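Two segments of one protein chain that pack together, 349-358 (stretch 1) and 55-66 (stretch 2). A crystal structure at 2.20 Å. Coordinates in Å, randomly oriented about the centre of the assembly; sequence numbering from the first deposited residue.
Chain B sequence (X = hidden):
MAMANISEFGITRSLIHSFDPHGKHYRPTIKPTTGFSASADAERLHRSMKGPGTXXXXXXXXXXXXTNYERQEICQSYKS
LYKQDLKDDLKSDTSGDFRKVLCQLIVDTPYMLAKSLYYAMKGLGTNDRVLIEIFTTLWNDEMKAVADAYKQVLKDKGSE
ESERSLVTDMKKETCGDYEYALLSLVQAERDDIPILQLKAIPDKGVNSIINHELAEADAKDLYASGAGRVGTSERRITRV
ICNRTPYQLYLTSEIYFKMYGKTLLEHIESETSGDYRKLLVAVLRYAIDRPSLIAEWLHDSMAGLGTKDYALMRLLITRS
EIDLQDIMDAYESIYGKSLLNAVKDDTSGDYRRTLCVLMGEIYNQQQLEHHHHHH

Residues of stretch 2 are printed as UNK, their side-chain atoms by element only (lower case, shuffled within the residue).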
# COMPACT_ATOMS: atom_id res chain seq x y z
N GLY B 349 -25.35 -14.97 3.83
CA GLY B 349 -25.41 -16.28 4.45
C GLY B 349 -25.27 -16.19 5.95
O GLY B 349 -25.41 -15.12 6.54
N ASP B 350 -25.00 -17.33 6.57
CA ASP B 350 -24.82 -17.43 8.01
C ASP B 350 -23.57 -16.67 8.48
O ASP B 350 -23.44 -16.32 9.64
CB ASP B 350 -24.76 -18.90 8.38
CG ASP B 350 -26.10 -19.58 8.21
OD1 ASP B 350 -27.11 -18.88 8.41
OD2 ASP B 350 -26.16 -20.78 7.89
N TYR B 351 -22.67 -16.44 7.54
CA TYR B 351 -21.49 -15.64 7.75
C TYR B 351 -21.93 -14.20 8.03
O TYR B 351 -21.63 -13.64 9.08
CB TYR B 351 -20.62 -15.76 6.49
CG TYR B 351 -19.53 -14.74 6.32
CD1 TYR B 351 -18.54 -14.57 7.28
CD2 TYR B 351 -19.46 -13.98 5.17
CE1 TYR B 351 -17.54 -13.65 7.11
CE2 TYR B 351 -18.46 -13.06 4.98
CZ TYR B 351 -17.50 -12.89 5.96
OH TYR B 351 -16.49 -11.97 5.79
N ARG B 352 -22.67 -13.61 7.09
CA ARG B 352 -23.23 -12.27 7.29
C ARG B 352 -23.93 -12.18 8.65
O ARG B 352 -23.72 -11.24 9.43
CB ARG B 352 -24.23 -11.94 6.18
CG ARG B 352 -25.23 -10.83 6.54
CD ARG B 352 -25.80 -10.16 5.31
NE ARG B 352 -26.64 -11.06 4.53
CZ ARG B 352 -27.17 -10.76 3.35
NH1 ARG B 352 -26.95 -9.55 2.82
NH2 ARG B 352 -27.93 -11.64 2.71
N ARG B 353 -24.76 -13.18 8.92
CA ARG B 353 -25.54 -13.21 10.14
C ARG B 353 -24.62 -13.22 11.36
O ARG B 353 -24.85 -12.50 12.33
CB ARG B 353 -26.46 -14.43 10.14
CG ARG B 353 -27.50 -14.45 11.24
CD ARG B 353 -28.66 -13.47 10.95
NE ARG B 353 -28.80 -12.61 12.11
CZ ARG B 353 -28.71 -11.28 12.10
NH1 ARG B 353 -28.54 -10.60 10.97
NH2 ARG B 353 -28.85 -10.64 13.24
N THR B 354 -23.58 -14.03 11.29
CA THR B 354 -22.59 -14.08 12.37
C THR B 354 -21.97 -12.71 12.61
O THR B 354 -21.89 -12.25 13.74
CB THR B 354 -21.48 -15.10 12.10
OG1 THR B 354 -22.05 -16.40 11.90
CG2 THR B 354 -20.51 -15.14 13.28
N LEU B 355 -21.53 -12.04 11.54
CA LEU B 355 -20.93 -10.72 11.68
C LEU B 355 -21.90 -9.72 12.31
O LEU B 355 -21.51 -8.91 13.15
CB LEU B 355 -20.45 -10.19 10.33
CG LEU B 355 -19.44 -11.04 9.56
CD1 LEU B 355 -18.96 -10.29 8.34
CD2 LEU B 355 -18.23 -11.42 10.44
N CYS B 356 -23.17 -9.79 11.89
CA CYS B 356 -24.18 -8.87 12.42
C CYS B 356 -24.38 -9.06 13.92
O CYS B 356 -24.58 -8.10 14.66
CB CYS B 356 -25.52 -9.03 11.66
SG CYS B 356 -25.37 -8.44 9.95
N VAL B 357 -24.32 -10.31 14.36
CA VAL B 357 -24.55 -10.62 15.76
C VAL B 357 -23.38 -10.12 16.61
O VAL B 357 -23.57 -9.61 17.70
CB VAL B 357 -24.79 -12.11 15.95
CG1 VAL B 357 -24.72 -12.50 17.44
CG2 VAL B 357 -26.13 -12.48 15.36
N LEU B 358 -22.16 -10.25 16.09
CA LEU B 358 -21.00 -9.69 16.76
C LEU B 358 -21.22 -8.21 17.08
O LEU B 358 -20.85 -7.75 18.15
CB LEU B 358 -19.74 -9.88 15.91
CG LEU B 358 -19.16 -11.29 15.78
CD1 LEU B 358 -18.04 -11.29 14.75
CD2 LEU B 358 -18.65 -11.81 17.13
N UNK B 55 -28.99 -26.15 13.76
CA UNK B 55 -29.60 -24.87 14.09
C UNK B 55 -28.57 -23.76 14.12
O UNK B 55 -27.99 -23.46 15.17
n UNK B 55 -31.01 -22.68 14.90
c UNK B 55 -31.12 -23.69 15.76
c UNK B 55 -30.32 -24.95 15.44
o UNK B 55 -31.83 -23.63 16.77
N UNK B 56 -28.34 -23.13 12.97
CA UNK B 56 -27.29 -22.11 12.86
C UNK B 56 -27.52 -20.90 13.76
O UNK B 56 -26.59 -20.43 14.41
c UNK B 56 -27.12 -21.66 11.41
c UNK B 56 -26.99 -22.81 10.42
o UNK B 56 -29.29 -22.45 9.80
c UNK B 56 -28.34 -23.28 9.86
o UNK B 56 -28.45 -24.46 9.49
N UNK B 57 -28.76 -20.42 13.81
CA UNK B 57 -29.09 -19.26 14.65
C UNK B 57 -28.75 -19.50 16.12
O UNK B 57 -28.28 -18.59 16.81
c UNK B 57 -30.91 -18.29 13.12
c UNK B 57 -30.56 -18.86 14.49
c UNK B 57 -30.03 -17.10 12.78
c UNK B 57 -32.39 -17.90 13.03
N UNK B 58 -28.99 -20.71 16.59
CA UNK B 58 -28.66 -21.07 17.97
C UNK B 58 -27.15 -20.98 18.22
O UNK B 58 -26.71 -20.44 19.23
c UNK B 58 -29.16 -22.47 18.29
N UNK B 59 -26.38 -21.52 17.29
CA UNK B 59 -24.95 -21.51 17.39
C UNK B 59 -24.43 -20.07 17.39
O UNK B 59 -23.64 -19.68 18.25
c UNK B 59 -24.74 -23.76 16.27
c UNK B 59 -23.91 -24.68 15.37
c UNK B 59 -24.29 -22.30 16.23
c UNK B 59 -22.77 -22.21 16.30
N UNK B 60 -24.90 -19.28 16.42
CA UNK B 60 -24.40 -17.92 16.25
C UNK B 60 -24.74 -17.06 17.44
O UNK B 60 -23.92 -16.27 17.91
c UNK B 60 -24.97 -17.26 14.98
c UNK B 60 -25.15 -17.81 12.50
c UNK B 60 -24.78 -15.75 15.05
c UNK B 60 -24.28 -17.79 13.73
N UNK B 61 -25.96 -17.22 17.95
CA UNK B 61 -26.45 -16.37 19.03
C UNK B 61 -25.78 -16.64 20.36
O UNK B 61 -26.01 -15.93 21.34
o UNK B 61 -28.13 -14.92 17.33
n UNK B 61 -29.97 -16.11 17.81
c UNK B 61 -27.98 -16.45 19.16
c UNK B 61 -28.70 -15.76 18.02
N UNK B 62 -24.95 -17.68 20.40
CA UNK B 62 -24.13 -17.94 21.58
C UNK B 62 -22.71 -17.44 21.31
O UNK B 62 -22.27 -16.45 21.90
c UNK B 62 -23.08 -19.76 22.99
c UNK B 62 -24.10 -19.45 21.91
c UNK B 62 -25.47 -21.42 22.73
c UNK B 62 -25.47 -19.94 22.37
N UNK B 63 -22.02 -18.12 20.40
CA UNK B 63 -20.61 -17.90 20.13
C UNK B 63 -20.29 -16.48 19.71
O UNK B 63 -19.28 -15.92 20.15
c UNK B 63 -20.14 -20.36 19.51
c UNK B 63 -19.82 -21.29 18.34
c UNK B 63 -20.12 -18.89 19.07
c UNK B 63 -19.17 -20.58 20.68
N UNK B 64 -21.14 -15.87 18.89
CA UNK B 64 -20.96 -14.47 18.48
C UNK B 64 -21.50 -13.47 19.51
O UNK B 64 -21.51 -12.25 19.26
c UNK B 64 -21.59 -14.23 17.11
N UNK B 65 -21.96 -13.97 20.65
CA UNK B 65 -22.33 -13.10 21.77
C UNK B 65 -21.51 -13.35 23.05
O UNK B 65 -21.94 -12.99 24.14
n UNK B 65 -22.89 -8.92 20.51
c UNK B 65 -24.76 -12.73 20.95
c UNK B 65 -23.82 -13.23 22.08
n UNK B 65 -23.55 -8.48 22.67
c UNK B 65 -24.40 -11.31 20.49
c UNK B 65 -23.58 -9.26 21.60
n UNK B 65 -24.31 -10.37 21.61
N UNK B 66 -20.34 -13.96 22.92
CA UNK B 66 -19.45 -14.21 24.07
C UNK B 66 -18.05 -13.67 23.79
O UNK B 66 -17.63 -13.61 22.64
c UNK B 66 -23.73 -16.61 25.87
c UNK B 66 -20.70 -16.43 24.58
n UNK B 66 -23.93 -15.39 25.35
c UNK B 66 -21.30 -16.17 25.99
n UNK B 66 -24.76 -17.42 26.06
c UNK B 66 -19.36 -15.72 24.36
n UNK B 66 -22.49 -16.99 26.20
O HOH W 1 -29.14 -13.87 14.47

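Position 55 carries two carbons, the second bearing one oxygen and one nitrogen, and lies out of reach of stretch 1; it is asparagine, and Asn55 occupies the N-cap position of the helix that follows. At position 56 three carbons end in two oxygens, a carboxylate on a two-carbon stem, which makes it glutamate. CG of Glu56 lies 3.3 Å from OD2 of Asp350. The two acids gain nothing from each other electrostatically: Glu56 OE1 is 4.0 Å from Asp350 OD2.

Position 57 has four carbons forked at the second, the pattern of leucine; CD2 of Leu57 rests 4.0 Å from CG of Arg353. A single carbon at position 58, far from stretch 1, gives Ala58. Position 59 has four carbons forked at the first, one arm two carbons long. This is isoleucine, and Ile59 is buried but does not touch stretch 1.

Position 60 repeats that branching, but its side chain points toward stretch 1 and sits among Asp350, Arg353, Thr354 and Val357. It is isoleucine: CG1 of Ile60 approaches OG1 of Thr354 to 3.2 Å, and its CG2 lies 3.6 Å from CG2 of Val357. The Thr354 hydroxyl is already engaged, donating from OG1 to O of Asp350 at 2.7 Å, so it can lie against the apolar side chain of Ile60 with its proton already used.

Position 61 has two carbons, the second carrying oxygen and nitrogen. Asn61 places OD1 3.7 Å from CG2 of Val357, and a water donates to this OD1 (3.2 Å) while accepting from NE of Arg353 (2.7 Å), bridging the helices. Position 62, four carbons forked at the first with one longer arm, is Ile62, directed away. Position 63, four carbons forked at the second, is Leu63, also without contact.

The lone carbon of position 64 marks alanine. CB of Ala64 lies 3.6 Å from CG1 of Val357 and 3.8 Å from CD2 of Leu358. At position 65, three carbons, a nitrogen and a carbon with two more nitrogens form an arginine; NH1 of Arg65 donates to O of Val357 at 3.0 Å. Position 66 has the same atoms but points away: Arg66.

The helices run in roughly the same direction, crossing at -32° with axes 9.3 Å apart at closest approach. Ile60 fills the hole in stretch 1, while the small Ala64 accompanies a CA separation from CA of Leu358 of just 5.1 Å. Val357 packs against both, and Arg65 fastens the C-terminal end through a backbone carbonyl.

Stretch 2, residues 55-66: NELAIINILARR
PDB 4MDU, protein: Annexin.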